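Local coordinates for DUF5063 domain-containing protein (Bacteroides fragilis, PDB 3NRH) that is of unknown function but folds as a predominantly alpha-helical domain of the DUF5063 family, at residues 122-125 / 126-129. Residues are numbered along the deposited sequence; the frame is centred on the assembly and turned at random.
Sequences DIKD and FIFV
Ile127 sits one turn beyond Ile123 on helix 112-131, and its side chain leans back over the carbonyls of that preceding turn. Ile127 CB lies 4.0 Å from Ile123 O. With chi1 at 61°, Ile127 CG1 is tucked in among the main-chain atoms, flanked by its own N and C, which brings it 3.5 Å from Lys124 O and equally near Ile123 O. From there the chain runs on extended, and at its tip Ile127 CD1 meets the aliphatic part of Lys124 at CD, 4.3 Å away. The other branch, Ile127 CG2, also borders Ile123 O.

In the backbone, Ile127 N donates a nearly straight hydrogen bond to Ile123 O (3.1 Å, N-H...O 171°). Phe128 N bonds Lys124 O in the same i to i+4 pattern, whereas the bonds from Phe126 N to Asp122 O and from Val129 N to Asp125 O are weak. Asp125 O is also brushed by Val129 CG2 at 3.3 Å. With CG turned away from its own N (chi1 164°), the Phe126 ring puts its edge to Ile123 O, which lies near the ring plane, 4.2 Å from Phe126 CD2.

Ile123 and Ile127 pack on Ala20 and Cys24 of helix 11-28, while Phe126 and Val129 reach helix 135-169. On another flank, Lys124 forms a salt bridge with Glu28 and a cation-pi contact with Tyr70, and Asp125 OD1 accepts hydrogen bonds from the backbone N of Tyr70 and of Val71. Backbone bonding thus holds the turn itself, while apolar branches and charged ends join it to two helices and the 67-71 region.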
loop_
_atom_site.group_PDB
_atom_site.type_symbol
_atom_site.label_atom_id
_atom_site.label_comp_id
_atom_site.label_asym_id
_atom_site.label_seq_id
_atom_site.Cartn_x
_atom_site.Cartn_y
_atom_site.Cartn_z
ATOM N N ASP A 122 -14.481 -2.041 10.746
ATOM C CA ASP A 122 -14.798 -3.126 9.820
ATOM C C ASP A 122 -13.931 -4.362 10.025
ATOM O O ASP A 122 -14.435 -5.483 10.024
ATOM C CB ASP A 122 -14.681 -2.658 8.371
ATOM C CG ASP A 122 -16.030 -2.296 7.768
ATOM O OD1 ASP A 122 -16.932 -3.167 7.746
ATOM O OD2 ASP A 122 -16.189 -1.146 7.317
ATOM N N ILE A 123 -12.633 -4.165 10.214
ATOM C CA ILE A 123 -11.731 -5.305 10.393
ATOM C C ILE A 123 -11.971 -6.050 11.709
ATOM O O ILE A 123 -12.045 -7.279 11.727
ATOM C CB ILE A 123 -10.253 -4.862 10.331
ATOM C CG1 ILE A 123 -10.001 -4.070 9.042
ATOM C CG2 ILE A 123 -9.335 -6.091 10.376
ATOM C CD1 ILE A 123 -10.314 -4.843 7.774
ATOM N N LYS A 124 -12.099 -5.305 12.806
ATOM C CA LYS A 124 -12.317 -5.914 14.120
ATOM C C LYS A 124 -13.629 -6.698 14.197
ATOM O O LYS A 124 -13.675 -7.789 14.774
ATOM C CB LYS A 124 -12.303 -4.836 15.207
ATOM C CG LYS A 124 -12.486 -5.363 16.634
ATOM C CD LYS A 124 -11.330 -6.257 17.068
ATOM C CE LYS A 124 -11.477 -6.681 18.529
ATOM N NZ LYS A 124 -10.295 -7.465 19.007
ATOM N N ASP A 125 -14.697 -6.147 13.628
ATOM C CA ASP A 125 -15.985 -6.839 13.656
ATOM C C ASP A 125 -15.869 -8.176 12.938
ATOM O O ASP A 125 -16.432 -9.185 13.374
ATOM C CB ASP A 125 -17.080 -5.992 12.997
ATOM C CG ASP A 125 -17.600 -4.892 13.907
ATOM O OD1 ASP A 125 -17.267 -4.900 15.112
ATOM O OD2 ASP A 125 -18.355 -4.022 13.420
ATOM N N PHE A 126 -15.121 -8.178 11.838
ATOM C CA PHE A 126 -14.917 -9.385 11.057
ATOM C C PHE A 126 -14.125 -10.476 11.797
ATOM O O PHE A 126 -14.594 -11.607 11.922
ATOM C CB PHE A 126 -14.200 -9.047 9.748
ATOM C CG PHE A 126 -13.610 -10.244 9.062
ATOM C CD1 PHE A 126 -14.425 -11.283 8.620
ATOM C CD2 PHE A 126 -12.233 -10.357 8.900
ATOM C CE1 PHE A 126 -13.872 -12.421 8.027
ATOM C CE2 PHE A 126 -11.671 -11.489 8.309
ATOM C CZ PHE A 126 -12.495 -12.523 7.873
ATOM N N ILE A 127 -12.932 -10.148 12.285
ATOM C CA ILE A 127 -12.119 -11.164 12.953
ATOM C C ILE A 127 -12.699 -11.679 14.264
ATOM O O ILE A 127 -12.460 -12.831 14.638
ATOM C CB ILE A 127 -10.669 -10.690 13.191
ATOM C CG1 ILE A 127 -10.648 -9.455 14.090
ATOM C CG2 ILE A 127 -9.994 -10.428 11.844
ATOM C CD1 ILE A 127 -9.242 -9.015 14.475
ATOM N N PHE A 128 -13.462 -10.842 14.960
ATOM C CA PHE A 128 -14.086 -11.280 16.205
ATOM C C PHE A 128 -15.039 -12.431 15.884
ATOM O O PHE A 128 -14.952 -13.520 16.469
ATOM C CB PHE A 128 -14.867 -10.137 16.857
ATOM C CG PHE A 128 -15.684 -10.569 18.048
ATOM C CD1 PHE A 128 -15.087 -11.244 19.109
ATOM C CD2 PHE A 128 -17.051 -10.309 18.103
ATOM C CE1 PHE A 128 -15.844 -11.656 20.213
ATOM C CE2 PHE A 128 -17.814 -10.716 19.198
ATOM C CZ PHE A 128 -17.206 -11.391 20.254
ATOM N N VAL A 129 -15.933 -12.187 14.930
ATOM C CA VAL A 129 -16.914 -13.182 14.516
ATOM C C VAL A 129 -16.255 -14.422 13.938
ATOM O O VAL A 129 -16.675 -15.541 14.214
ATOM C CB VAL A 129 -17.877 -12.600 13.454
ATOM C CG1 VAL A 129 -18.812 -13.689 12.937
ATOM C CG2 VAL A 129 -18.674 -11.467 14.060
#